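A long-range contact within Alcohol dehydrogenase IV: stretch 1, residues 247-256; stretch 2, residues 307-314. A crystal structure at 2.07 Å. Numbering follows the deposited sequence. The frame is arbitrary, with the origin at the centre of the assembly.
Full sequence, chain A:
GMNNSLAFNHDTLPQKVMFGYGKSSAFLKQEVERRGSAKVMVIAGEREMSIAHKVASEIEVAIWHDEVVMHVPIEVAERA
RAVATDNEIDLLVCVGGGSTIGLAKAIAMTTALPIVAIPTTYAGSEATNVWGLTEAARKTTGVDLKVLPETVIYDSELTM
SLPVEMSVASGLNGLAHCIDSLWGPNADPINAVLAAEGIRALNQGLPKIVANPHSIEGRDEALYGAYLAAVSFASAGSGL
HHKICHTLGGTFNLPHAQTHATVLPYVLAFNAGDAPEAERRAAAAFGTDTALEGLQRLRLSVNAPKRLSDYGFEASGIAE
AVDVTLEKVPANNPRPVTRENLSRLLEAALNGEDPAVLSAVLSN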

# COMPACT_ATOMS: atom_id res chain seq x y z
N THR A 247 -7.40 -26.87 -3.50
CA THR A 247 -7.91 -28.25 -3.66
C THR A 247 -7.02 -29.07 -4.59
O THR A 247 -6.65 -30.19 -4.27
CB THR A 247 -9.34 -28.27 -4.23
OG1 THR A 247 -10.24 -27.63 -3.33
CG2 THR A 247 -9.82 -29.72 -4.49
N LEU A 248 -6.67 -28.49 -5.76
CA LEU A 248 -5.91 -29.25 -6.76
C LEU A 248 -4.49 -29.56 -6.25
O LEU A 248 -3.97 -30.64 -6.49
CB LEU A 248 -5.90 -28.53 -8.12
CG LEU A 248 -7.24 -28.43 -8.90
CD1 LEU A 248 -7.06 -27.66 -10.22
CD2 LEU A 248 -7.83 -29.80 -9.18
N GLY A 249 -3.89 -28.62 -5.52
CA GLY A 249 -2.56 -28.82 -4.93
C GLY A 249 -2.60 -29.72 -3.70
O GLY A 249 -1.73 -30.55 -3.50
N GLY A 250 -3.63 -29.56 -2.89
CA GLY A 250 -3.74 -30.27 -1.62
C GLY A 250 -4.19 -31.70 -1.78
O GLY A 250 -3.53 -32.63 -1.32
N THR A 251 -5.29 -31.88 -2.48
CA THR A 251 -5.91 -33.18 -2.61
C THR A 251 -5.35 -34.00 -3.75
O THR A 251 -5.26 -35.22 -3.64
CB THR A 251 -7.41 -33.02 -2.83
OG1 THR A 251 -7.95 -32.14 -1.82
CG2 THR A 251 -8.11 -34.38 -2.79
N PHE A 252 -5.00 -33.35 -4.86
CA PHE A 252 -4.52 -34.09 -6.03
C PHE A 252 -3.05 -33.93 -6.28
O PHE A 252 -2.53 -34.43 -7.25
CB PHE A 252 -5.31 -33.67 -7.26
CG PHE A 252 -6.74 -33.95 -7.15
CD1 PHE A 252 -7.59 -33.05 -6.55
CD2 PHE A 252 -7.26 -35.14 -7.60
CE1 PHE A 252 -8.92 -33.31 -6.43
CE2 PHE A 252 -8.59 -35.41 -7.48
CZ PHE A 252 -9.42 -34.49 -6.91
N ASN A 253 -2.39 -33.18 -5.42
CA ASN A 253 -0.96 -32.93 -5.53
C ASN A 253 -0.49 -32.50 -6.92
O ASN A 253 0.57 -32.89 -7.38
CB ASN A 253 -0.16 -34.16 -5.07
CG ASN A 253 1.31 -33.81 -4.71
OD1 ASN A 253 1.61 -32.71 -4.23
ND2 ASN A 253 2.21 -34.74 -4.95
N LEU A 254 -1.28 -31.65 -7.59
CA LEU A 254 -0.85 -31.13 -8.90
C LEU A 254 0.23 -30.08 -8.65
O LEU A 254 0.27 -29.50 -7.58
CB LEU A 254 -2.04 -30.50 -9.65
CG LEU A 254 -3.18 -31.42 -10.05
CD1 LEU A 254 -4.12 -30.70 -11.04
CD2 LEU A 254 -2.64 -32.72 -10.63
N PRO A 255 1.13 -29.87 -9.62
CA PRO A 255 2.21 -28.89 -9.39
C PRO A 255 1.65 -27.48 -9.23
O PRO A 255 0.73 -27.08 -9.95
CB PRO A 255 3.08 -29.02 -10.65
CG PRO A 255 2.34 -29.88 -11.58
CD PRO A 255 1.35 -30.67 -10.82
N HIS A 256 2.21 -26.74 -8.27
CA HIS A 256 1.66 -25.49 -7.83
C HIS A 256 1.58 -24.39 -8.92
O HIS A 256 0.51 -23.97 -9.24
CB HIS A 256 2.43 -24.99 -6.61
CG HIS A 256 1.98 -23.66 -6.12
ND1 HIS A 256 1.00 -23.51 -5.17
CD2 HIS A 256 2.34 -22.40 -6.49
CE1 HIS A 256 0.81 -22.22 -4.93
NE2 HIS A 256 1.61 -21.52 -5.71
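Stretch 2 (307-314) RLSDYGFE

Stretch 2 packs on stretch 1 without a single hydrogen bond between them; the contact is mostly apolar side-chain packing, with one leucine methyl against a backbone carbonyl. Residues 308-310 form a short 3-10 turn, after which Tyr311, Gly312 and Phe313 pass the end of the helix of stretch 1 and the loop after it. The backbones come nearest at Leu254 and Tyr311, with 6.3 Å from CA to CA.

Phe313 has the largest area covered by the other stretch. Its CA-to-CB bond points sideways, but chi1 in t (-170°) carries the ring to Leu248 and Phe252. Leu248, m and t, sets CD2 over one face of that ring, 4.1 Å from its centroid, and CD1 at 3.8 Å from CD1 of Leu308. Phe252, with chi1 in m, offers its face to the edge of Phe313: the centroids lie 5.3 Å apart, the planes at 85°.

Leu254 also starts sideways, and its m, t rotamer brings both methyls to the partner: CD1 lies 3.7 Å from CB of Phe313, CD2 3.6 Å from O of Tyr311. The CA-to-CB bond of Tyr311 (chi1 -43°, m) points toward stretch 1, and its CB lies 3.6 Å from CD of Pro255. Gly312 turns at phi 96°, where a CB would jam against the preceding carbonyl oxygen. The rule is compact: most contact residues point their CA-to-CB bond toward the partner, while Leu254 and Phe313 start sideways and their side-chain ends come nearer.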

# COMPACT_ATOMS: atom_id res chain seq x y z
N ARG A 307 -3.17 -27.05 -19.97
CA ARG A 307 -4.17 -28.03 -19.59
C ARG A 307 -3.73 -28.90 -18.41
O ARG A 307 -2.57 -29.34 -18.33
CB ARG A 307 -4.51 -28.90 -20.80
CG ARG A 307 -3.35 -29.74 -21.31
CD ARG A 307 -3.69 -30.49 -22.62
NE ARG A 307 -3.74 -29.57 -23.76
CZ ARG A 307 -2.67 -29.06 -24.38
NH1 ARG A 307 -1.42 -29.33 -23.95
NH2 ARG A 307 -2.83 -28.24 -25.42
N LEU A 308 -4.66 -29.13 -17.47
CA LEU A 308 -4.31 -29.87 -16.25
C LEU A 308 -4.00 -31.34 -16.53
O LEU A 308 -3.29 -31.99 -15.73
CB LEU A 308 -5.41 -29.72 -15.18
CG LEU A 308 -5.73 -28.27 -14.76
CD1 LEU A 308 -7.02 -28.22 -13.97
CD2 LEU A 308 -4.59 -27.66 -13.97
N SER A 309 -4.50 -31.86 -17.66
CA SER A 309 -4.17 -33.20 -18.08
C SER A 309 -2.66 -33.38 -18.28
O SER A 309 -2.17 -34.47 -18.20
CB SER A 309 -4.91 -33.59 -19.39
OG SER A 309 -4.46 -32.80 -20.49
N ASP A 310 -1.93 -32.31 -18.59
CA ASP A 310 -0.49 -32.41 -18.71
C ASP A 310 0.21 -32.77 -17.38
O ASP A 310 1.36 -33.17 -17.39
CB ASP A 310 0.10 -31.10 -19.22
CG ASP A 310 -0.02 -30.94 -20.73
OD1 ASP A 310 -0.52 -31.86 -21.43
OD2 ASP A 310 0.39 -29.88 -21.22
N TYR A 311 -0.50 -32.61 -16.24
CA TYR A 311 0.07 -32.86 -14.90
C TYR A 311 -0.60 -34.04 -14.22
O TYR A 311 -0.43 -34.25 -13.04
CB TYR A 311 -0.02 -31.58 -14.04
CG TYR A 311 0.37 -30.38 -14.85
CD1 TYR A 311 1.66 -30.27 -15.35
CD2 TYR A 311 -0.58 -29.47 -15.28
CE1 TYR A 311 2.01 -29.23 -16.17
CE2 TYR A 311 -0.23 -28.41 -16.11
CZ TYR A 311 1.04 -28.31 -16.58
OH TYR A 311 1.37 -27.31 -17.43
N GLY A 312 -1.35 -34.81 -14.98
CA GLY A 312 -1.91 -36.06 -14.47
C GLY A 312 -3.34 -35.98 -13.95
O GLY A 312 -3.90 -36.98 -13.57
N PHE A 313 -3.92 -34.78 -13.93
CA PHE A 313 -5.31 -34.64 -13.50
C PHE A 313 -6.20 -35.35 -14.51
O PHE A 313 -5.89 -35.37 -15.67
CB PHE A 313 -5.67 -33.16 -13.38
CG PHE A 313 -6.98 -32.92 -12.72
CD1 PHE A 313 -7.23 -33.43 -11.45
CD2 PHE A 313 -7.96 -32.17 -13.34
CE1 PHE A 313 -8.46 -33.22 -10.83
CE2 PHE A 313 -9.22 -31.94 -12.71
CZ PHE A 313 -9.46 -32.46 -11.47
N GLU A 314 -7.25 -36.00 -14.03
CA GLU A 314 -8.18 -36.71 -14.90
C GLU A 314 -9.62 -36.29 -14.60
O GLU A 314 -9.92 -35.81 -13.50
CB GLU A 314 -8.04 -38.23 -14.71
CG GLU A 314 -6.60 -38.70 -14.60
CD GLU A 314 -6.47 -40.17 -14.77
OE1 GLU A 314 -6.97 -40.93 -13.91
OE2 GLU A 314 -5.85 -40.59 -15.77